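Local coordinates for protein hydroxylase (Rhodococcus sp., PDB 2OR0) that probably acts as a flavin-dependent hydroxylase of the acyl-CoA dehydrogenase family, using reduced flavin to put one atom of molecular oxygen into its substrate, at residues A[227-232]-A[236-241]; A[182-187]-A[248-253]; A[110-115]-A[223-228]; A[104-109]-A[119-124]. All coordinates share one frame; numbering follows the deposited sequence.

Contact 1: A[227-232]-A[236-241]; sequences AAKVMD and QKEAGR
The two short helices 227-232 and 234-239 come closest at Val-230 and Gln-236, whose CA atoms are 7.0 Å apart, and a tight break in the chain turns one into the other. One salt bridge spans the solvent side of this corner. Lys-229 starts with CG anti to its carbonyl carbon (chi1 -68°) and then runs fully extended, bringing NZ to 2.8 Å from Glu-238 OE2. The carboxylate receives the ammonium through the syn lone pair of OE2, and the two long side chains cross at about a right angle. An acetate ion lies close to the same lysine.

Deeper in, the helices are joined mostly through water. Water 1 accepts from Gln-236 N at 2.9 Å and is also hydrogen-bonded to Lys-229 O and to Gln-236 OE1. Water 2 lies 2.8 Å from Val-230 O and forms a second hydrogen bond to Gln-236 OE1, so two waters grip that amide oxygen. At the other end of the amide, NE2 is hydrogen-bonded to the carbonyls of Phe-246 and Met-248, which fixes the buried group at both ends. As in acyl-CoA dehydrogenases, this corner lies between the beta domain, left at strand 224-226, and the C-terminal helical domain, entered at helix 250-277. Helix 234-239 stops at Gly-240, which has positive phi (47°) and whose N still reaches Gln-236 O at 2.9 Å. Beyond it, Arg-241 is hydrogen-bonded to Ala-110 O and salt-bridged to Glu-243. On the inner side of helix 227-232, Val-230 packs on Tyr-250 and His-184.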
loop_
_atom_site.group_PDB
_atom_site.type_symbol
_atom_site.label_atom_id
_atom_site.label_comp_id
_atom_site.label_asym_id
_atom_site.label_seq_id
_atom_site.Cartn_x
_atom_site.Cartn_y
_atom_site.Cartn_z
ATOM N N ALA A 227 12.131 6.774 -13.415
ATOM C CA ALA A 227 11.017 5.840 -13.130
ATOM C C ALA A 227 11.061 4.554 -13.942
ATOM O O ALA A 227 10.686 3.510 -13.424
ATOM C CB ALA A 227 9.643 6.512 -13.307
ATOM N N ALA A 228 11.479 4.629 -15.204
ATOM C CA ALA A 228 11.601 3.417 -16.029
ATOM C C ALA A 228 12.706 2.469 -15.526
ATOM O O ALA A 228 12.550 1.248 -15.568
ATOM C CB ALA A 228 11.805 3.756 -17.500
ATOM N N LYS A 229 13.805 3.041 -15.032
ATOM C CA LYS A 229 14.871 2.256 -14.420
ATOM C C LYS A 229 14.440 1.636 -13.088
ATOM O O LYS A 229 14.905 0.569 -12.726
ATOM C CB LYS A 229 16.122 3.126 -14.208
ATOM C CG LYS A 229 16.813 3.547 -15.525
ATOM C CD LYS A 229 18.175 4.222 -15.216
ATOM C CE LYS A 229 18.975 4.425 -16.495
ATOM N NZ LYS A 229 20.242 5.152 -16.188
ATOM N N VAL A 230 13.569 2.321 -12.351
ATOM C CA VAL A 230 13.033 1.772 -11.109
ATOM C C VAL A 230 12.198 0.523 -11.448
ATOM O O VAL A 230 12.408 -0.551 -10.865
ATOM C CB VAL A 230 12.187 2.812 -10.352
ATOM C CG1 VAL A 230 11.438 2.173 -9.189
ATOM C CG2 VAL A 230 13.058 3.979 -9.884
HETATM N N MSE A 231 11.285 0.674 -12.411
HETATM C CA MSE A 231 10.391 -0.395 -12.866
HETATM C C MSE A 231 11.149 -1.605 -13.393
HETATM O O MSE A 231 10.827 -2.749 -13.032
HETATM C CB MSE A 231 9.439 0.111 -13.971
HETATM C CG MSE A 231 8.245 -0.855 -14.294
HETATM SE SE MSE A 231 7.121 -1.218 -12.693
HETATM C CE MSE A 231 6.598 0.645 -12.309
ATOM N N ASP A 232 12.142 -1.377 -14.254
ATOM C CA ASP A 232 12.747 -2.509 -14.975
ATOM C C ASP A 232 13.985 -3.117 -14.353
ATOM O O ASP A 232 14.560 -4.048 -14.900
ATOM C CB ASP A 232 12.958 -2.192 -16.458
ATOM C CG ASP A 232 14.012 -1.115 -16.700
ATOM O OD1 ASP A 232 14.864 -0.860 -15.821
ATOM O OD2 ASP A 232 13.973 -0.506 -17.795
ATOM N N GLN A 236 18.162 -0.555 -9.479
ATOM C CA GLN A 236 18.673 -1.479 -8.490
ATOM C C GLN A 236 20.066 -2.022 -8.886
ATOM O O GLN A 236 20.930 -2.146 -8.041
ATOM C CB GLN A 236 17.665 -2.611 -8.286
ATOM C CG GLN A 236 16.561 -2.228 -7.305
ATOM C CD GLN A 236 15.265 -2.948 -7.605
ATOM O OE1 GLN A 236 14.738 -2.873 -8.720
ATOM N NE2 GLN A 236 14.743 -3.644 -6.615
ATOM N N LYS A 237 20.260 -2.328 -10.169
ATOM C CA LYS A 237 21.564 -2.748 -10.695
ATOM C C LYS A 237 22.626 -1.671 -10.526
ATOM O O LYS A 237 23.737 -1.969 -10.061
ATOM C CB LYS A 237 21.461 -3.187 -12.157
ATOM C CG LYS A 237 20.758 -4.504 -12.283
ATOM C CD LYS A 237 20.444 -4.914 -13.703
ATOM C CE LYS A 237 19.735 -6.296 -13.688
ATOM N NZ LYS A 237 18.401 -6.294 -12.957
ATOM N N GLU A 238 22.270 -0.424 -10.844
ATOM C CA GLU A 238 23.174 0.712 -10.644
ATOM C C GLU A 238 23.579 0.896 -9.184
ATOM O O GLU A 238 24.720 1.310 -8.895
ATOM C CB GLU A 238 22.594 2.005 -11.241
ATOM C CG GLU A 238 22.444 1.937 -12.776
ATOM C CD GLU A 238 21.735 3.168 -13.411
ATOM O OE1 GLU A 238 21.409 4.147 -12.677
ATOM O OE2 GLU A 238 21.512 3.142 -14.657
ATOM N N ALA A 239 22.671 0.572 -8.263
ATOM C CA ALA A 239 22.959 0.730 -6.845
ATOM C C ALA A 239 23.750 -0.466 -6.307
ATOM O O ALA A 239 24.480 -0.326 -5.321
ATOM C CB ALA A 239 21.672 0.942 -6.024
ATOM N N GLY A 240 23.569 -1.628 -6.950
ATOM C CA GLY A 240 24.267 -2.879 -6.618
ATOM C C GLY A 240 24.312 -3.250 -5.148
ATOM O O GLY A 240 25.385 -3.563 -4.621
ATOM N N ARG A 241 23.168 -3.205 -4.468
ATOM C CA ARG A 241 23.095 -3.620 -3.056
ATOM C C ARG A 241 23.151 -5.152 -2.943
ATOM O O ARG A 241 22.682 -5.847 -3.849
ATOM C CB ARG A 241 21.826 -3.081 -2.379
ATOM C CG ARG A 241 21.718 -1.553 -2.313
ATOM C CD ARG A 241 20.651 -1.128 -1.326
ATOM N NE ARG A 241 20.955 -1.551 0.029
ATOM C CZ ARG A 241 21.091 -0.742 1.070
ATOM N NH1 ARG A 241 20.890 0.564 0.949
ATOM N NH2 ARG A 241 21.382 -1.255 2.259
HETATM O O HOH W 1 15.422 -0.800 -10.343
HETATM O O HOH W 2 12.262 -3.197 -9.998
#

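Contact 2: A[182-187]-A[248-253]; sequences SLHVIL and MPYSCM
His-184 of strand 182-188 and Tyr-250, in the first turn of helix 250-277, reach toward each other from opposite directions and meet by their rings. The closest atoms are His-184 CE1 and Tyr-250 OH, 3.7 Å apart. The rings meet obliquely, their centroids 5.8 Å apart and their planes inclined at 41°. Tyr-250 reaches across because its CG lies anti to the backbone N (chi1 177°).

No hydrogen bond joins the two segments. The imidazole is instead held by His-184 ND1, hydrogen-bonded to the carboxylate of Glu-108, against which the tyrosine ring also packs. In the backbone, Pro-249 takes the N-cap position, and its O accepts from both Cys-252 N and Met-253 N, at 3.1 and 3.0 Å, closing the first turn of the helix.

Val-230 and the selenomethionine Met-231 pack against the tyrosine ring as well. Were this ring replaced by the methyl of an alanine, a gap would probably open between Val-230, Met-231, His-184 and Glu-108, and the imidazole would lose one of the aromatic side chains beside it. The arrangement belongs to the acyl-CoA dehydrogenase fold, where the middle beta domain meets the start of the C-terminal helical bundle.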
loop_
_atom_site.group_PDB
_atom_site.type_symbol
_atom_site.label_atom_id
_atom_site.label_comp_id
_atom_site.label_asym_id
_atom_site.label_seq_id
_atom_site.Cartn_x
_atom_site.Cartn_y
_atom_site.Cartn_z
ATOM N N SER A 182 10.420 9.928 -17.478
ATOM C CA SER A 182 9.634 10.026 -16.239
ATOM C C SER A 182 10.530 9.886 -15.003
ATOM O O SER A 182 11.547 9.197 -15.049
ATOM C CB SER A 182 8.554 8.936 -16.221
ATOM O OG SER A 182 9.131 7.654 -16.532
ATOM N N LEU A 183 10.139 10.504 -13.894
ATOM C CA LEU A 183 10.941 10.462 -12.678
ATOM C C LEU A 183 10.120 10.092 -11.477
ATOM O O LEU A 183 8.891 10.288 -11.478
ATOM C CB LEU A 183 11.545 11.844 -12.374
ATOM C CG LEU A 183 12.441 12.576 -13.396
ATOM C CD1 LEU A 183 12.662 14.010 -12.917
ATOM C CD2 LEU A 183 13.790 11.888 -13.585
ATOM N N HIS A 184 10.820 9.581 -10.457
ATOM C CA HIS A 184 10.426 9.706 -9.068
ATOM C C HIS A 184 11.300 10.779 -8.404
ATOM O O HIS A 184 12.538 10.756 -8.528
ATOM C CB HIS A 184 10.586 8.368 -8.322
ATOM C CG HIS A 184 9.702 7.264 -8.831
ATOM N ND1 HIS A 184 9.849 5.945 -8.437
ATOM C CD2 HIS A 184 8.667 7.275 -9.708
ATOM C CE1 HIS A 184 8.942 5.198 -9.042
ATOM N NE2 HIS A 184 8.217 5.976 -9.823
ATOM N N VAL A 185 10.680 11.727 -7.703
ATOM C CA VAL A 185 11.415 12.877 -7.146
ATOM C C VAL A 185 11.132 12.999 -5.652
ATOM O O VAL A 185 10.020 12.693 -5.196
ATOM C CB VAL A 185 11.047 14.219 -7.893
ATOM C CG1 VAL A 185 11.412 14.138 -9.366
ATOM C CG2 VAL A 185 9.552 14.574 -7.734
ATOM N N ILE A 186 12.129 13.420 -4.882
ATOM C CA ILE A 186 11.955 13.584 -3.436
ATOM C C ILE A 186 11.973 15.074 -3.068
ATOM O O ILE A 186 12.875 15.808 -3.501
ATOM C CB ILE A 186 13.038 12.801 -2.634
ATOM C CG1 ILE A 186 12.891 11.292 -2.852
ATOM C CG2 ILE A 186 12.965 13.098 -1.147
ATOM C CD1 ILE A 186 14.054 10.697 -3.633
ATOM N N LEU A 187 10.973 15.518 -2.294
ATOM C CA LEU A 187 10.840 16.927 -1.874
ATOM C C LEU A 187 10.600 16.999 -0.392
ATOM O O LEU A 187 9.846 16.192 0.139
ATOM C CB LEU A 187 9.656 17.624 -2.562
ATOM C CG LEU A 187 9.766 18.064 -4.017
ATOM C CD1 LEU A 187 9.713 16.880 -4.943
ATOM C CD2 LEU A 187 8.640 19.026 -4.343
HETATM N N MSE A 248 14.315 -6.989 -5.077
HETATM C CA MSE A 248 12.963 -7.458 -5.488
HETATM C C MSE A 248 12.367 -6.583 -6.617
HETATM O O MSE A 248 12.712 -5.411 -6.728
HETATM C CB MSE A 248 12.032 -7.472 -4.271
HETATM C CG MSE A 248 12.371 -8.549 -3.231
HETATM SE SE MSE A 248 11.771 -10.298 -3.804
HETATM C CE MSE A 248 9.790 -10.004 -3.675
ATOM N N PRO A 249 11.489 -7.157 -7.483
ATOM C CA PRO A 249 10.868 -6.282 -8.482
ATOM C C PRO A 249 9.989 -5.203 -7.844
ATOM O O PRO A 249 9.245 -5.499 -6.903
ATOM C CB PRO A 249 10.000 -7.250 -9.302
ATOM C CG PRO A 249 10.631 -8.637 -9.045
ATOM C CD PRO A 249 11.043 -8.561 -7.627
ATOM N N TYR A 250 10.061 -3.974 -8.379
ATOM C CA TYR A 250 9.203 -2.861 -7.942
ATOM C C TYR A 250 7.704 -3.221 -8.098
ATOM O O TYR A 250 6.918 -2.932 -7.214
ATOM C CB TYR A 250 9.539 -1.573 -8.738
ATOM C CG TYR A 250 8.672 -0.351 -8.423
ATOM C CD1 TYR A 250 9.021 0.554 -7.412
ATOM C CD2 TYR A 250 7.515 -0.094 -9.160
ATOM C CE1 TYR A 250 8.216 1.682 -7.136
ATOM C CE2 TYR A 250 6.727 1.031 -8.903
ATOM C CZ TYR A 250 7.077 1.901 -7.898
ATOM O OH TYR A 250 6.261 2.998 -7.687
ATOM N N SER A 251 7.351 -3.862 -9.204
ATOM C CA SER A 251 5.978 -4.243 -9.475
ATOM C C SER A 251 5.423 -5.290 -8.515
ATOM O O SER A 251 4.207 -5.471 -8.430
ATOM C CB SER A 251 5.807 -4.722 -10.904
ATOM O OG SER A 251 6.449 -5.968 -11.139
ATOM N N CYS A 252 6.308 -5.989 -7.809
ATOM C CA CYS A 252 5.884 -6.811 -6.716
ATOM C C CYS A 252 5.780 -5.987 -5.434
ATOM O O CYS A 252 4.725 -5.999 -4.775
ATOM C CB CYS A 252 6.815 -8.023 -6.524
ATOM S SG CYS A 252 6.311 -9.085 -5.134
HETATM N N MSE A 253 6.839 -5.258 -5.076
HETATM C CA MSE A 253 6.915 -4.658 -3.743
HETATM C C MSE A 253 5.940 -3.478 -3.533
HETATM O O MSE A 253 5.372 -3.300 -2.428
HETATM C CB MSE A 253 8.358 -4.199 -3.440
HETATM C CG MSE A 253 9.382 -5.351 -3.378
HETATM SE SE MSE A 253 8.928 -6.632 -1.956
HETATM C CE MSE A 253 8.916 -5.531 -0.429
#

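Contact 3: A[110-115]-A[223-228]; sequences AFADPQ and RTLNAA
Leu-225 of strand 224-226 lies over the turn at Phe-111 and Ala-112, between helices 105-109 and 114-121. Its CB, which points toward that turn, has Val-230 CG2 of the following helix 3.8 Å away. CG is set anti to the carbonyl carbon (chi1 -65°), and from there the two methyls part. CD1 packs at 4.1 Å from Ala-112 CB and, more loosely, obliquely against the Phe-111 ring; it also touches the carboxylate of Glu-108. CD2 settles on the backbone instead, 3.9 Å from Phe-111 O and 4.1 Å from Ala-112 CA. With an alanine here both methyls go, and the turn at Phe-111 and Ala-112 would probably be left without its main apolar cover from the strand.

A polar link runs beside the leucine: water 3 accepts from Asp-113 N at 3.0 Å and donates to Thr-224 O at 2.8 Å. The next helix starts at once, as Asp-113 is its N-cap and OD1 accepts a hydrogen bond from Gln-115 N that is nearly straight (2.8 Å, 163°). Asn-226 does the same more weakly for Ala-228 N at the start of helix 227-232.

Strand 224-226 pairs with strand 182-188 at the margin of the beta sheet, while the Phe-111 ring reaches on to helix 234-239 and meets Trp-107 of helix 105-109 edge-to-face.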
loop_
_atom_site.group_PDB
_atom_site.type_symbol
_atom_site.label_atom_id
_atom_site.label_comp_id
_atom_site.label_asym_id
_atom_site.label_seq_id
_atom_site.Cartn_x
_atom_site.Cartn_y
_atom_site.Cartn_z
ATOM N N ALA A 110 16.026 2.966 -0.442
ATOM C CA ALA A 110 17.195 2.148 -0.151
ATOM C C ALA A 110 18.128 2.160 -1.326
ATOM O O ALA A 110 19.331 2.112 -1.135
ATOM C CB ALA A 110 16.813 0.718 0.210
ATOM N N PHE A 111 17.575 2.241 -2.534
ATOM C CA PHE A 111 18.402 2.340 -3.733
ATOM C C PHE A 111 18.375 3.719 -4.408
ATOM O O PHE A 111 18.743 3.853 -5.580
ATOM C CB PHE A 111 18.171 1.181 -4.737
ATOM C CG PHE A 111 16.731 0.995 -5.192
ATOM C CD1 PHE A 111 16.252 1.638 -6.349
ATOM C CD2 PHE A 111 15.877 0.132 -4.504
ATOM C CE1 PHE A 111 14.969 1.440 -6.799
ATOM C CE2 PHE A 111 14.553 -0.069 -4.939
ATOM C CZ PHE A 111 14.099 0.588 -6.090
ATOM N N ALA A 112 17.939 4.729 -3.658
ATOM C CA ALA A 112 18.153 6.130 -4.059
ATOM C C ALA A 112 19.574 6.562 -3.627
ATOM O O ALA A 112 20.218 5.890 -2.798
ATOM C CB ALA A 112 17.095 7.054 -3.440
ATOM N N ASP A 113 20.044 7.679 -4.185
ATOM C CA ASP A 113 21.351 8.247 -3.835
ATOM C C ASP A 113 21.596 8.271 -2.345
ATOM O O ASP A 113 20.736 8.721 -1.569
ATOM C CB ASP A 113 21.505 9.659 -4.396
ATOM C CG ASP A 113 22.956 10.116 -4.432
ATOM O OD1 ASP A 113 23.483 10.480 -3.362
ATOM O OD2 ASP A 113 23.547 10.109 -5.537
ATOM N N PRO A 114 22.786 7.798 -1.922
ATOM C CA PRO A 114 23.076 7.801 -0.485
ATOM C C PRO A 114 22.885 9.173 0.173
ATOM O O PRO A 114 22.590 9.246 1.363
ATOM C CB PRO A 114 24.549 7.332 -0.402
ATOM C CG PRO A 114 24.775 6.549 -1.643
ATOM C CD PRO A 114 23.886 7.211 -2.721
ATOM N N GLN A 115 23.039 10.251 -0.588
ATOM C CA GLN A 115 22.879 11.578 0.007
ATOM C C GLN A 115 21.440 11.889 0.468
ATOM O O GLN A 115 21.240 12.530 1.509
ATOM C CB GLN A 115 23.404 12.674 -0.919
ATOM C CG GLN A 115 23.529 14.037 -0.235
ATOM C CD GLN A 115 24.089 15.111 -1.160
ATOM O OE1 GLN A 115 24.484 14.833 -2.295
ATOM N NE2 GLN A 115 24.112 16.349 -0.677
ATOM N N ARG A 223 18.270 13.762 -5.848
ATOM C CA ARG A 223 16.962 13.510 -5.216
ATOM C C ARG A 223 15.940 12.955 -6.197
ATOM O O ARG A 223 14.737 13.016 -5.954
ATOM C CB ARG A 223 16.412 14.782 -4.568
ATOM C CG ARG A 223 17.090 15.127 -3.265
ATOM C CD ARG A 223 16.411 16.306 -2.668
ATOM N NE ARG A 223 17.104 16.835 -1.507
ATOM C CZ ARG A 223 16.833 18.025 -0.961
ATOM N NH1 ARG A 223 15.884 18.812 -1.485
ATOM N NH2 ARG A 223 17.505 18.428 0.117
ATOM N N THR A 224 16.422 12.407 -7.302
ATOM C CA THR A 224 15.560 11.823 -8.306
ATOM C C THR A 224 16.014 10.403 -8.654
ATOM O O THR A 224 17.182 10.041 -8.434
ATOM C CB THR A 224 15.485 12.689 -9.601
ATOM O OG1 THR A 224 16.621 12.453 -10.427
ATOM C CG2 THR A 224 15.406 14.175 -9.289
ATOM N N LEU A 225 15.076 9.607 -9.155
ATOM C CA LEU A 225 15.375 8.372 -9.865
ATOM C C LEU A 225 14.605 8.397 -11.169
ATOM O O LEU A 225 13.531 8.992 -11.254
ATOM C CB LEU A 225 14.968 7.136 -9.053
ATOM C CG LEU A 225 15.732 6.894 -7.743
ATOM C CD1 LEU A 225 15.054 5.867 -6.807
ATOM C CD2 LEU A 225 17.228 6.512 -8.021
ATOM N N ASN A 226 15.168 7.768 -12.187
ATOM C CA ASN A 226 14.483 7.546 -13.426
ATOM C C ASN A 226 13.410 6.443 -13.197
ATOM O O ASN A 226 13.754 5.307 -12.824
ATOM C CB ASN A 226 15.541 7.137 -14.452
ATOM C CG ASN A 226 14.983 6.807 -15.784
ATOM O OD1 ASN A 226 13.826 6.386 -15.925
ATOM N ND2 ASN A 226 15.812 6.981 -16.808
ATOM N N ALA A 227 12.131 6.774 -13.415
ATOM C CA ALA A 227 11.017 5.840 -13.130
ATOM C C ALA A 227 11.061 4.554 -13.942
ATOM O O ALA A 227 10.686 3.510 -13.424
ATOM C CB ALA A 227 9.643 6.512 -13.307
ATOM N N ALA A 228 11.479 4.629 -15.204
ATOM C CA ALA A 228 11.601 3.417 -16.029
ATOM C C ALA A 228 12.706 2.469 -15.526
ATOM O O ALA A 228 12.550 1.248 -15.568
ATOM C CB ALA A 228 11.805 3.756 -17.500
HETATM O O HOH W 3 18.338 9.392 -5.979
#

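Contact 4: A[104-109]-A[119-124]; sequences VHPWEL and EIWGED
Beside Ile-120 and Trp-121, which pack on Pro-106 and Leu-109, Glu-119 OE1 is held in a salt bridge by Arg-223 NE, and this ties helix 114-121 to the residue just ahead of strand 224-226. The contact itself is apolar and built round the indole of Trp-121. Leu-109 places CD2 over one face of the six-membered ring, 3.6 Å from its centroid and only 16° off the normal, a well-centred CH-pi contact. With CG anti to the backbone N (chi1 -157°), the leucine leans out from its helix and approaches the indole from the opposite direction. Ile-120 puts CG2 over the same face at the pyrrole end, above CD1 of the indole, while its own CD1 meets Leu-109 CD2 tip to tip at 3.7 Å.

Pro-106 comes from another direction and crosses the indole at about a right angle. Its CB lies obliquely 3.5 Å from Trp-121 CZ2, and its CA lies in the ring plane, at the edge. The far end of the indole is thus held between a backbone carbon at its edge and a methyl over its face.

All four residues are buried, and Met-129 of strand 129-130 closes over Leu-109, Ile-120 and Trp-121, with Gln-67 against Pro-106 and the indole. Two short consecutive helices, packed together by apolar side chains, thereby end the N-terminal helical domain where the chain passes into the middle beta domain, as in acyl-CoA dehydrogenases.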
loop_
_atom_site.group_PDB
_atom_site.type_symbol
_atom_site.label_atom_id
_atom_site.label_comp_id
_atom_site.label_asym_id
_atom_site.label_seq_id
_atom_site.Cartn_x
_atom_site.Cartn_y
_atom_site.Cartn_z
ATOM N N VAL A 104 6.338 1.324 2.150
ATOM C CA VAL A 104 7.063 0.919 0.967
ATOM C C VAL A 104 8.134 1.942 0.523
ATOM O O VAL A 104 9.095 1.602 -0.196
ATOM C CB VAL A 104 6.066 0.593 -0.182
ATOM C CG1 VAL A 104 6.734 0.645 -1.539
ATOM C CG2 VAL A 104 5.492 -0.804 0.043
ATOM N N HIS A 105 7.954 3.197 0.931
ATOM C CA HIS A 105 8.864 4.266 0.502
ATOM C C HIS A 105 10.339 4.039 0.930
ATOM O O HIS A 105 11.230 4.296 0.113
ATOM C CB HIS A 105 8.330 5.645 0.905
ATOM C CG HIS A 105 6.973 5.951 0.335
ATOM N ND1 HIS A 105 5.984 6.574 1.060
ATOM C CD2 HIS A 105 6.430 5.676 -0.874
ATOM C CE1 HIS A 105 4.897 6.690 0.317
ATOM N NE2 HIS A 105 5.140 6.147 -0.860
ATOM N N PRO A 106 10.587 3.539 2.174
ATOM C CA PRO A 106 11.952 3.205 2.596
ATOM C C PRO A 106 12.572 2.130 1.725
ATOM O O PRO A 106 13.791 2.103 1.550
ATOM C CB PRO A 106 11.761 2.660 4.012
ATOM C CG PRO A 106 10.520 3.319 4.500
ATOM C CD PRO A 106 9.637 3.291 3.281
ATOM N N TRP A 107 11.744 1.251 1.167
ATOM C CA TRP A 107 12.254 0.207 0.305
ATOM C C TRP A 107 12.878 0.813 -0.964
ATOM O O TRP A 107 13.995 0.444 -1.360
ATOM C CB TRP A 107 11.163 -0.837 -0.002
ATOM C CG TRP A 107 11.663 -1.924 -0.882
ATOM C CD1 TRP A 107 12.310 -3.081 -0.495
ATOM C CD2 TRP A 107 11.563 -1.975 -2.309
ATOM N NE1 TRP A 107 12.623 -3.822 -1.608
ATOM C CE2 TRP A 107 12.189 -3.167 -2.729
ATOM C CE3 TRP A 107 11.009 -1.115 -3.280
ATOM C CZ2 TRP A 107 12.276 -3.530 -4.077
ATOM C CZ3 TRP A 107 11.093 -1.474 -4.608
ATOM C CH2 TRP A 107 11.712 -2.674 -5.002
ATOM N N GLU A 108 12.166 1.739 -1.607
ATOM C CA GLU A 108 12.691 2.359 -2.814
ATOM C C GLU A 108 13.872 3.312 -2.494
ATOM O O GLU A 108 14.849 3.334 -3.218
ATOM C CB GLU A 108 11.617 3.101 -3.607
ATOM C CG GLU A 108 12.172 3.681 -4.913
ATOM C CD GLU A 108 11.116 4.298 -5.807
ATOM O OE1 GLU A 108 9.911 4.145 -5.518
ATOM O OE2 GLU A 108 11.487 4.940 -6.805
ATOM N N LEU A 109 13.773 4.073 -1.408
ATOM C CA LEU A 109 14.830 5.001 -1.049
ATOM C C LEU A 109 16.134 4.245 -0.799
ATOM O O LEU A 109 17.213 4.817 -0.915
ATOM C CB LEU A 109 14.468 5.771 0.202
ATOM C CG LEU A 109 15.195 7.116 0.343
ATOM C CD1 LEU A 109 14.684 8.150 -0.702
ATOM C CD2 LEU A 109 15.072 7.635 1.771
ATOM N N GLU A 119 19.825 12.687 4.143
ATOM C CA GLU A 119 18.951 13.848 4.387
ATOM C C GLU A 119 17.645 13.469 5.103
ATOM O O GLU A 119 17.208 14.150 6.047
ATOM C CB GLU A 119 18.638 14.566 3.072
ATOM C CG GLU A 119 19.799 15.384 2.534
ATOM C CD GLU A 119 19.533 15.939 1.148
ATOM O OE1 GLU A 119 18.627 15.440 0.447
ATOM O OE2 GLU A 119 20.244 16.883 0.756
ATOM N N ILE A 120 17.036 12.364 4.670
ATOM C CA ILE A 120 15.742 11.927 5.208
ATOM C C ILE A 120 15.856 11.239 6.564
ATOM O O ILE A 120 15.110 11.560 7.505
ATOM C CB ILE A 120 14.983 11.050 4.153
ATOM C CG1 ILE A 120 14.689 11.921 2.909
ATOM C CG2 ILE A 120 13.716 10.396 4.766
ATOM C CD1 ILE A 120 14.052 11.215 1.745
ATOM N N TRP A 121 16.798 10.307 6.679
ATOM C CA TRP A 121 16.915 9.487 7.895
ATOM C C TRP A 121 18.093 9.840 8.810
ATOM O O TRP A 121 18.141 9.387 9.958
ATOM C CB TRP A 121 17.015 8.006 7.520
ATOM C CG TRP A 121 15.783 7.417 6.905
ATOM C CD1 TRP A 121 14.473 7.634 7.287
ATOM C CD2 TRP A 121 15.737 6.503 5.810
ATOM N NE1 TRP A 121 13.627 6.901 6.488
ATOM C CE2 TRP A 121 14.376 6.198 5.576
ATOM C CE3 TRP A 121 16.712 5.905 5.005
ATOM C CZ2 TRP A 121 13.975 5.324 4.574
ATOM C CZ3 TRP A 121 16.317 5.042 4.009
ATOM C CH2 TRP A 121 14.950 4.755 3.801
ATOM N N GLY A 122 19.038 10.629 8.289
ATOM C CA GLY A 122 20.257 11.026 9.023
ATOM C C GLY A 122 20.056 11.436 10.471
ATOM O O GLY A 122 20.693 10.889 11.363
ATOM N N GLU A 123 19.159 12.381 10.721
ATOM C CA GLU A 123 18.900 12.818 12.085
ATOM C C GLU A 123 17.851 11.966 12.790
ATOM O O GLU A 123 17.966 11.687 13.989
ATOM C CB GLU A 123 18.495 14.293 12.111
ATOM C CG GLU A 123 19.628 15.241 11.752
ATOM C CD GLU A 123 20.738 15.214 12.802
ATOM O OE1 GLU A 123 20.479 15.665 13.947
ATOM O OE2 GLU A 123 21.860 14.728 12.492
ATOM N N ASP A 124 16.822 11.562 12.042
ATOM C CA ASP A 124 15.697 10.835 12.613
ATOM C C ASP A 124 15.273 9.698 11.670
ATOM O O ASP A 124 14.731 9.947 10.584
ATOM C CB ASP A 124 14.545 11.804 12.855
ATOM C CG ASP A 124 13.423 11.194 13.665
ATOM O OD1 ASP A 124 13.411 9.955 13.877
ATOM O OD2 ASP A 124 12.534 11.966 14.084
#

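The four contacts lie close together, their centres 8 to 17 Å apart, where the N-terminal helices, the beta domain and the C-terminal helical bundle meet; contacts 1 to 3 share the same side of the chain's centre. Contact 4 closes first along the chain; contact 3 crosses it, sharing helix 114-121, and leads straight into contact 1 through helix 227-232. Contact 2 spans the whole of contact 1, from strand 182-188 to helix 250-277, and its strand pairs with strand 224-226 of contact 3. Glu-108, on helix 105-109 of contact 4, touches residues of the other three contacts. The cluster therefore ties together three parts of the fold that are distant in sequence.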